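Local coordinates for protein levansucrase (Bacillus megaterium, PDB 3OM4) that belongs to the levansucrase/invertase family and is built on the five-bladed beta-propeller fold of that family, at residues 11-16 and 262-267; 38-43 and 427-432; 46-51 and 103-108. The protein carries 1 engineered substitution. All coordinates share one frame; numbering follows the deposited sequence. Where two conformers were deposited one is given.

Interaction 1. Residues 11-16 and 262-267; sequences NSYGIS and RAYYGG
Tyr13 and Tyr264 meet with their side chains crossing at about a right angle. The phenol oxygen of Tyr264 does the touching. Its OH lies 3.4 Å from CE2 of Tyr13 and 3.8 Å from CD2 of Tyr13, so it reaches one side of that ring obliquely. The carbon skeletons come less close, with Tyr264 CZ 4.4 Å from Tyr13 CE2. With CG anti to the carbonyl carbon (chi1 -53°), Tyr264 carries its hydroxyl to the Tyr13 ring. Neither CB bond is aimed at the partner; it is the far end of each side chain that comes nearer.

The second meeting lies nearer the backbone. The methyl group of Ala263 points toward residues 11-16. Its CB is 3.2 Å from Asn11 O and 4.0 Å from Ser12 CA. The first of these is a close approach, but Asn11 was modelled in two conformers and the value deserves caution. The hydrogen bond to Asn11 O comes from the side-chain amide of Asn261; the methyl contact is not one.

The Tyr13 ring projects from a type I' beta turn, Ser12 to Ile15. Ile15 N donates to Ser12 O over 3.2 Å. Ser12 OG takes the N-H of Gly14 at 3.3 Å, which makes an ST turn.

The contact lies at the surface and joins two loops. Residues 11-16 lead into strand 16-17, and Ile15 packs on strand 306-315. Residues 262-267 precede helix 269-281, against which Tyr265 packs. Tyr264 also stacks edge-to-face with His17, just beyond the turn.

Interaction 2. Residues 38-43 and 427-432; sequences PAFDES and PSFLVN
Pro427 meets one face of Phe40, its CD over the rim and the two side chains crossing at a slant. Its CG comes to 3.6 Å from Phe40 CD1, and its CB is nearly as close. The touch falls toward the rim of the aromatic ring, not over its middle. The carbonyl of Pro427 joins in, with O 3.5 Å from Phe40 CE1. Pro38 O lies over the centre of the opposite face of Phe40, 3.3 Å above its plane. The Phe40 ring is therefore held between a proline ring and a carbonyl oxygen of its own segment.

Ser428 turns its CB away from the loop. Its OG hydrogen-bonds to the backbone oxygen of Gln450.

Phe429 faces the loop again, as the alternation of a strand requires. Its CG sits between the backbone N and the carbonyl carbon (chi1 62°), which turns one ring face to Pro38. Pro38 CD stands 3.5 Å from the centroid of the Phe429 ring, only 9° off the ring normal, a well-centred CH-pi contact. Pro38 CG adds a touch on Phe429 CG at 3.7 Å. The two phenylalanine side chains cross at about a right angle. Phe429 CD2 comes up to the edge of the Phe40 ring, near its plane, and lies 4.0 Å from Phe40 CZ.

Leu430 then turns away, like Ser428, and packs on strand 437-448.

The loop of residues 38-43 thus rests on one side of strand 424-434, with two proline-phenylalanine contacts and one between the phenylalanines. This strand runs between 405-412 and 437-448 in a four-stranded antiparallel sheet. Pro38 also touches Val440 of strand 437-448, Phe40 touches Met412 of strand 405-412, and Phe429 reaches Leu380 of strand 371-382 in another sheet.

Interaction 3. Residues 46-51 and 103-108; sequences KNIASA and YLFYKK
Ile48, Ser50 and Ala51 gather round the outer end of the Phe105 ring. The first segment folds into a type I beta turn, Ile48 to Ala51, set against strand 101-108 of the beta-propeller. Ala51 N closes the turn by donating to Ile48 O over 3.0 Å.

The apolar contacts come from two branches. Ile48 CG2 meets Phe105 CE1 at 3.9 Å, approaching obliquely. Ala51 CB lies at the edge of the ring, near its plane, 3.9 Å from Phe105 CZ. With CG anti to its carbonyl carbon (chi1 -68°), Phe105 turns its ring edge toward the beta turn. Ile48 and Ala51 also pack on Val65 of strand 60-72. Phe105 is buried, and Ala89 of strand 84-92 is among its neighbours.

The polar part is a single hydroxyl. Ser50 OG lies at the ring edge, close to the plane, and is held by a hydrogen bond with the backbone oxygen of Trp117. Its contact with the ring is only a van der Waals one: Ser50 OG is equally far, 3.7 Å, from Phe105 CD1 and Phe105 CE1.

How the interactions relate
Along the chain the segments come in the order 11-16, 38-43, 46-51, 103-108, 262-267 and 427-432. Interactions 1 and 2 therefore cross in sequence, while interaction 3 falls within the spans of both. Interactions 2 and 3 have centres about 19 Å apart. Their first segments belong to one loop, between helix 26-29 and strand 52-54. That loop leans first on strand 424-434 and then on strand 101-108, so it bridges two separate sheets of the propeller. Interaction 1 is remote, its centre about 36 Å from that of interaction 2 and about 44 Å from that of interaction 3. Interactions 1 and 3 lie on opposite sides of the chain's centre.

Interaction 1. Residues 11-16 and 262-267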
loop_
_atom_site.group_PDB
_atom_site.type_symbol
_atom_site.label_atom_id
_atom_site.label_comp_id
_atom_site.label_asym_id
_atom_site.label_seq_id
_atom_site.Cartn_x
_atom_site.Cartn_y
_atom_site.Cartn_z
ATOM N N ASN A 11 -23.768 -13.619 2.932
ATOM C CA ASN A 11 -22.721 -14.382 2.254
ATOM C C ASN A 11 -21.347 -13.840 2.627
ATOM O O ASN A 11 -21.028 -12.707 2.270
ATOM C CB ASN A 11 -22.872 -14.248 0.736
ATOM C CG ASN A 11 -23.868 -15.217 0.147
ATOM O OD1 ASN A 11 -24.560 -15.935 0.864
ATOM N ND2 ASN A 11 -23.944 -15.242 -1.177
ATOM N N SER A 12 -20.535 -14.637 3.317
ATOM C CA SER A 12 -19.178 -14.221 3.661
ATOM C C SER A 12 -18.197 -14.521 2.527
ATOM O O SER A 12 -17.105 -13.956 2.484
ATOM C CB SER A 12 -18.716 -14.911 4.945
ATOM O OG SER A 12 -18.574 -16.306 4.739
ATOM N N TYR A 13 -18.600 -15.412 1.619
ATOM C CA TYR A 13 -17.744 -15.900 0.524
ATOM C C TYR A 13 -16.479 -16.593 1.022
ATOM O O TYR A 13 -15.493 -16.714 0.293
ATOM C CB TYR A 13 -17.425 -14.779 -0.479
ATOM C CG TYR A 13 -18.678 -14.210 -1.088
ATOM C CD1 TYR A 13 -19.348 -14.889 -2.104
ATOM C CD2 TYR A 13 -19.217 -13.013 -0.625
ATOM C CE1 TYR A 13 -20.517 -14.383 -2.651
ATOM C CE2 TYR A 13 -20.383 -12.498 -1.165
ATOM C CZ TYR A 13 -21.028 -13.188 -2.177
ATOM O OH TYR A 13 -22.185 -12.676 -2.715
ATOM N N GLY A 14 -16.531 -17.053 2.271
ATOM C CA GLY A 14 -15.423 -17.762 2.908
ATOM C C GLY A 14 -14.207 -16.893 3.163
ATOM O O GLY A 14 -13.093 -17.407 3.307
ATOM N N ILE A 15 -14.422 -15.579 3.212
ATOM C CA ILE A 15 -13.342 -14.608 3.414
ATOM C C ILE A 15 -13.713 -13.576 4.482
ATOM O O ILE A 15 -14.874 -13.470 4.882
ATOM C CB ILE A 15 -12.901 -13.923 2.078
ATOM C CG1 ILE A 15 -14.033 -13.077 1.476
ATOM C CG2 ILE A 15 -12.382 -14.962 1.079
ATOM C CD1 ILE A 15 -13.844 -12.717 0.000
ATOM N N SER A 16 -12.720 -12.829 4.954
ATOM C CA SER A 16 -12.938 -11.838 6.004
ATOM C C SER A 16 -13.439 -10.515 5.439
ATOM O O SER A 16 -13.318 -10.252 4.239
ATOM C CB SER A 16 -11.658 -11.632 6.816
ATOM O OG SER A 16 -11.301 -12.836 7.467
ATOM N N ARG A 262 -25.620 -8.953 4.732
ATOM C CA ARG A 262 -25.328 -8.737 6.155
ATOM C C ARG A 262 -23.848 -8.898 6.515
ATOM O O ARG A 262 -23.374 -8.278 7.471
ATOM C CB ARG A 262 -26.176 -9.661 7.037
ATOM C CG ARG A 262 -27.678 -9.413 6.969
ATOM C CD ARG A 262 -28.424 -10.471 7.768
ATOM N NE ARG A 262 -29.868 -10.417 7.553
ATOM C CZ ARG A 262 -30.730 -9.801 8.359
ATOM N NH1 ARG A 262 -30.304 -9.177 9.451
ATOM N NH2 ARG A 262 -32.023 -9.813 8.071
ATOM N N ALA A 263 -23.127 -9.717 5.749
ATOM C CA ALA A 263 -21.699 -9.974 5.988
ATOM C C ALA A 263 -20.849 -8.702 6.011
ATOM O O ALA A 263 -19.831 -8.637 6.710
ATOM C CB ALA A 263 -21.149 -10.945 4.953
ATOM N N TYR A 264 -21.267 -7.701 5.241
ATOM C CA TYR A 264 -20.537 -6.438 5.140
ATOM C C TYR A 264 -20.883 -5.455 6.248
ATOM O O TYR A 264 -20.155 -4.490 6.480
ATOM C CB TYR A 264 -20.782 -5.784 3.782
ATOM C CG TYR A 264 -20.507 -6.695 2.616
ATOM C CD1 TYR A 264 -19.392 -7.539 2.611
ATOM C CD2 TYR A 264 -21.363 -6.722 1.518
ATOM C CE1 TYR A 264 -19.135 -8.381 1.537
ATOM C CE2 TYR A 264 -21.110 -7.560 0.431
ATOM C CZ TYR A 264 -20.002 -8.388 0.453
ATOM O OH TYR A 264 -19.752 -9.211 -0.616
ATOM N N TYR A 265 -22.001 -5.703 6.921
ATOM C CA TYR A 265 -22.479 -4.816 7.968
ATOM C C TYR A 265 -21.951 -5.201 9.342
ATOM O O TYR A 265 -21.472 -4.348 10.090
ATOM C CB TYR A 265 -24.010 -4.794 7.971
ATOM C CG TYR A 265 -24.600 -4.037 6.804
ATOM C CD1 TYR A 265 -25.123 -2.763 6.983
ATOM C CD2 TYR A 265 -24.630 -4.590 5.522
ATOM C CE1 TYR A 265 -25.661 -2.053 5.921
ATOM C CE2 TYR A 265 -25.168 -3.882 4.446
ATOM C CZ TYR A 265 -25.682 -2.614 4.659
ATOM O OH TYR A 265 -26.221 -1.897 3.622
ATOM N N GLY A 266 -22.034 -6.487 9.669
ATOM C CA GLY A 266 -21.798 -6.938 11.037
ATOM C C GLY A 266 -22.868 -6.378 11.958
ATOM O O GLY A 266 -23.900 -5.879 11.497
ATOM N N GLY A 267 -22.624 -6.454 13.262
ATOM C CA GLY A 267 -23.572 -5.959 14.257
ATOM C C GLY A 267 -24.882 -6.727 14.265
ATOM O O GLY A 267 -24.950 -7.858 13.774
#

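Interaction 2. Residues 38-43 and 427-432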
loop_
_atom_site.group_PDB
_atom_site.type_symbol
_atom_site.label_atom_id
_atom_site.label_comp_id
_atom_site.label_asym_id
_atom_site.label_seq_id
_atom_site.Cartn_x
_atom_site.Cartn_y
_atom_site.Cartn_z
ATOM N N PRO A 38 2.009 10.550 15.427
ATOM C CA PRO A 38 2.714 11.572 16.207
ATOM C C PRO A 38 2.782 12.926 15.505
ATOM O O PRO A 38 2.918 12.986 14.280
ATOM C CB PRO A 38 4.124 10.995 16.340
ATOM C CG PRO A 38 3.929 9.534 16.300
ATOM C CD PRO A 38 2.763 9.284 15.381
ATOM N N ALA A 39 2.673 13.998 16.285
ATOM C CA ALA A 39 2.932 15.343 15.783
ATOM C C ALA A 39 4.407 15.436 15.420
ATOM O O ALA A 39 5.271 14.990 16.182
ATOM C CB ALA A 39 2.574 16.389 16.827
ATOM N N PHE A 40 4.692 15.997 14.249
ATOM C CA PHE A 40 6.069 16.111 13.783
ATOM C C PHE A 40 6.605 17.535 13.906
ATOM O O PHE A 40 5.857 18.502 13.770
ATOM C CB PHE A 40 6.194 15.588 12.349
ATOM C CG PHE A 40 5.824 14.136 12.201
ATOM C CD1 PHE A 40 6.594 13.145 12.802
ATOM C CD2 PHE A 40 4.708 13.760 11.463
ATOM C CE1 PHE A 40 6.258 11.798 12.673
ATOM C CE2 PHE A 40 4.364 12.414 11.320
ATOM C CZ PHE A 40 5.140 11.431 11.926
ATOM N N ASP A 41 7.902 17.645 14.184
ATOM C CA ASP A 41 8.561 18.934 14.368
ATOM C C ASP A 41 8.882 19.559 13.012
ATOM O O ASP A 41 9.791 19.108 12.308
ATOM C CB ASP A 41 9.831 18.764 15.216
ATOM C CG ASP A 41 10.399 20.088 15.717
ATOM O OD1 ASP A 41 10.090 21.153 15.141
ATOM O OD2 ASP A 41 11.174 20.059 16.696
ATOM N N GLU A 42 8.130 20.600 12.658
ATOM C CA GLU A 42 8.247 21.247 11.348
ATOM C C GLU A 42 9.625 21.809 11.028
ATOM O O GLU A 42 10.093 21.713 9.889
ATOM C CB GLU A 42 7.211 22.358 11.205
ATOM C CG GLU A 42 6.132 22.021 10.225
ATOM C CD GLU A 42 5.112 23.117 10.060
ATOM O OE1 GLU A 42 5.488 24.312 9.994
ATOM O OE2 GLU A 42 3.919 22.769 9.991
ATOM N N SER A 43 10.260 22.391 12.042
ATOM C CA SER A 43 11.538 23.086 11.892
ATOM C C SER A 43 12.694 22.176 11.473
ATOM O O SER A 43 13.707 22.655 10.958
ATOM C CB SER A 43 11.892 23.805 13.197
ATOM O OG SER A 43 12.202 22.876 14.223
ATOM N N PRO A 427 9.467 11.659 9.240
ATOM C CA PRO A 427 10.096 11.025 10.385
ATOM C C PRO A 427 9.374 9.713 10.659
ATOM O O PRO A 427 8.139 9.668 10.642
ATOM C CB PRO A 427 9.845 12.021 11.520
ATOM C CG PRO A 427 9.665 13.316 10.856
ATOM C CD PRO A 427 8.984 13.014 9.558
ATOM N N SER A 428 10.133 8.645 10.857
ATOM C CA SER A 428 9.536 7.362 11.190
ATOM C C SER A 428 9.179 7.342 12.670
ATOM O O SER A 428 9.666 8.169 13.440
ATOM C CB SER A 428 10.484 6.223 10.834
ATOM O OG SER A 428 10.753 6.216 9.440
ATOM N N PHE A 429 8.305 6.420 13.059
ATOM C CA PHE A 429 7.944 6.257 14.468
ATOM C C PHE A 429 7.598 4.808 14.785
ATOM O O PHE A 429 7.605 3.954 13.898
ATOM C CB PHE A 429 6.819 7.221 14.878
ATOM C CG PHE A 429 5.524 7.005 14.141
ATOM C CD1 PHE A 429 4.514 6.228 14.697
ATOM C CD2 PHE A 429 5.308 7.596 12.899
ATOM C CE1 PHE A 429 3.310 6.031 14.019
ATOM C CE2 PHE A 429 4.111 7.405 12.215
ATOM C CZ PHE A 429 3.109 6.629 12.777
ATOM N N LEU A 430 7.309 4.529 16.050
ATOM C CA LEU A 430 7.093 3.153 16.487
ATOM C C LEU A 430 5.656 2.862 16.889
ATOM O O LEU A 430 4.975 3.702 17.488
ATOM C CB LEU A 430 8.034 2.792 17.642
ATOM C CG LEU A 430 9.548 2.925 17.448
ATOM C CD1 LEU A 430 10.248 2.708 18.779
ATOM C CD2 LEU A 430 10.063 1.942 16.408
ATOM N N VAL A 431 5.213 1.657 16.544
ATOM C CA VAL A 431 3.937 1.122 16.997
ATOM C C VAL A 431 4.185 -0.225 17.675
ATOM O O VAL A 431 4.822 -1.115 17.103
ATOM C CB VAL A 431 2.919 0.984 15.831
ATOM C CG1 VAL A 431 1.751 0.082 16.215
ATOM C CG2 VAL A 431 2.407 2.359 15.410
ATOM N N ASN A 432 3.704 -0.345 18.909
ATOM C CA ASN A 432 3.776 -1.585 19.665
ATOM C C ASN A 432 2.667 -2.537 19.232
ATOM O O ASN A 432 1.520 -2.116 19.070
ATOM C CB ASN A 432 3.653 -1.287 21.163
ATOM C CG ASN A 432 3.707 -2.539 22.017
ATOM O OD1 ASN A 432 2.675 -3.098 22.384
ATOM N ND2 ASN A 432 4.914 -2.989 22.332
#

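Interaction 3. Residues 46-51 and 103-108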
loop_
_atom_site.group_PDB
_atom_site.type_symbol
_atom_site.label_atom_id
_atom_site.label_comp_id
_atom_site.label_asym_id
_atom_site.label_seq_id
_atom_site.Cartn_x
_atom_site.Cartn_y
_atom_site.Cartn_z
ATOM N N LYS A 46 13.508 18.006 6.447
ATOM C CA LYS A 46 14.393 18.225 5.305
ATOM C C LYS A 46 13.895 17.488 4.068
ATOM O O LYS A 46 13.320 16.399 4.180
ATOM C CB LYS A 46 15.794 17.701 5.620
ATOM C CG LYS A 46 16.603 18.508 6.615
ATOM C CD LYS A 46 17.952 17.831 6.821
ATOM C CE LYS A 46 18.865 18.623 7.734
ATOM N NZ LYS A 46 20.210 17.985 7.812
ATOM N N ASN A 47 14.135 18.074 2.893
ATOM C CA ASN A 47 14.036 17.344 1.632
ATOM C C ASN A 47 15.112 16.265 1.603
ATOM O O ASN A 47 16.147 16.399 2.262
ATOM C CB ASN A 47 14.273 18.264 0.427
ATOM C CG ASN A 47 13.223 19.355 0.279
ATOM O OD1 ASN A 47 12.076 19.206 0.694
ATOM N ND2 ASN A 47 13.621 20.464 -0.334
ATOM N N ILE A 48 14.875 15.206 0.833
ATOM C CA ILE A 48 15.919 14.228 0.543
ATOM C C ILE A 48 16.905 14.898 -0.409
ATOM O O ILE A 48 16.589 15.124 -1.575
ATOM C CB ILE A 48 15.345 12.943 -0.098
ATOM C CG1 ILE A 48 14.214 12.374 0.768
ATOM C CG2 ILE A 48 16.450 11.909 -0.310
ATOM C CD1 ILE A 48 13.337 11.362 0.060
ATOM N N ALA A 49 18.091 15.221 0.106
ATOM C CA ALA A 49 19.091 15.995 -0.638
ATOM C C ALA A 49 19.505 15.337 -1.955
ATOM O O ALA A 49 19.720 16.022 -2.960
ATOM C CB ALA A 49 20.316 16.257 0.235
ATOM N N SER A 50 19.603 14.011 -1.942
ATOM C CA SER A 50 20.026 13.248 -3.113
ATOM C C SER A 50 18.899 13.032 -4.123
ATOM O O SER A 50 19.148 12.569 -5.239
ATOM C CB SER A 50 20.618 11.901 -2.691
ATOM O OG SER A 50 19.616 11.050 -2.158
ATOM N N ALA A 51 17.669 13.368 -3.731
ATOM C CA ALA A 51 16.500 13.198 -4.595
ATOM C C ALA A 51 16.466 14.262 -5.683
ATOM O O ALA A 51 15.631 15.170 -5.670
ATOM C CB ALA A 51 15.215 13.215 -3.781
ATOM N N TYR A 103 12.538 4.951 -7.986
ATOM C CA TYR A 103 13.936 5.290 -7.747
ATOM C C TYR A 103 14.501 4.380 -6.666
ATOM O O TYR A 103 13.765 3.892 -5.804
ATOM C CB TYR A 103 14.076 6.752 -7.320
ATOM C CG TYR A 103 13.990 7.755 -8.447
ATOM C CD1 TYR A 103 15.143 8.338 -8.977
ATOM C CD2 TYR A 103 12.756 8.133 -8.981
ATOM C CE1 TYR A 103 15.071 9.266 -10.006
ATOM C CE2 TYR A 103 12.672 9.063 -10.011
ATOM C CZ TYR A 103 13.832 9.625 -10.519
ATOM O OH TYR A 103 13.753 10.544 -11.539
ATOM N N LEU A 104 15.809 4.150 -6.717
ATOM C CA LEU A 104 16.475 3.335 -5.713
ATOM C C LEU A 104 17.372 4.214 -4.856
ATOM O O LEU A 104 18.364 4.765 -5.341
ATOM C CB LEU A 104 17.277 2.205 -6.372
ATOM C CG LEU A 104 17.754 1.035 -5.503
ATOM C CD1 LEU A 104 17.928 -0.205 -6.359
ATOM C CD2 LEU A 104 19.043 1.351 -4.736
ATOM N N PHE A 105 16.999 4.357 -3.587
ATOM C CA PHE A 105 17.815 5.068 -2.608
ATOM C C PHE A 105 18.530 4.057 -1.722
ATOM O O PHE A 105 18.016 2.964 -1.480
ATOM C CB PHE A 105 16.955 5.999 -1.747
ATOM C CG PHE A 105 16.371 7.161 -2.496
ATOM C CD1 PHE A 105 17.072 8.357 -2.606
ATOM C CD2 PHE A 105 15.109 7.066 -3.079
ATOM C CE1 PHE A 105 16.535 9.439 -3.295
ATOM C CE2 PHE A 105 14.560 8.143 -3.770
ATOM C CZ PHE A 105 15.272 9.332 -3.878
ATOM N N TYR A 106 19.711 4.428 -1.237
ATOM C CA TYR A 106 20.500 3.539 -0.384
ATOM C C TYR A 106 21.304 4.290 0.673
ATOM O O TYR A 106 21.648 5.457 0.497
ATOM C CB TYR A 106 21.416 2.650 -1.230
ATOM C CG TYR A 106 22.478 3.397 -2.006
ATOM C CD1 TYR A 106 23.795 3.444 -1.548
ATOM C CD2 TYR A 106 22.169 4.056 -3.200
ATOM C CE1 TYR A 106 24.776 4.122 -2.253
ATOM C CE2 TYR A 106 23.145 4.742 -3.912
ATOM C CZ TYR A 106 24.447 4.769 -3.431
ATOM O OH TYR A 106 25.421 5.442 -4.124
ATOM N N LYS A 107 21.603 3.600 1.767
ATOM C CA LYS A 107 22.254 4.208 2.923
ATOM C C LYS A 107 23.097 3.157 3.633
ATOM O O LYS A 107 22.654 2.022 3.820
ATOM C CB LYS A 107 21.189 4.776 3.875
ATOM C CG LYS A 107 21.704 5.312 5.211
ATOM C CD LYS A 107 20.564 5.702 6.166
ATOM C CE LYS A 107 19.783 4.493 6.703
ATOM N NZ LYS A 107 20.597 3.561 7.535
ATOM N N LYS A 108 24.317 3.536 4.011
ATOM C CA LYS A 108 25.151 2.697 4.865
ATOM C C LYS A 108 24.333 2.284 6.085
ATOM O O LYS A 108 23.720 3.130 6.738
ATOM C CB LYS A 108 26.416 3.449 5.293
ATOM C CG LYS A 108 27.409 3.720 4.166
ATOM C CD LYS A 108 28.256 2.491 3.859
ATOM C CE LYS A 108 29.245 2.764 2.736
ATOM N NZ LYS A 108 29.885 1.501 2.265
#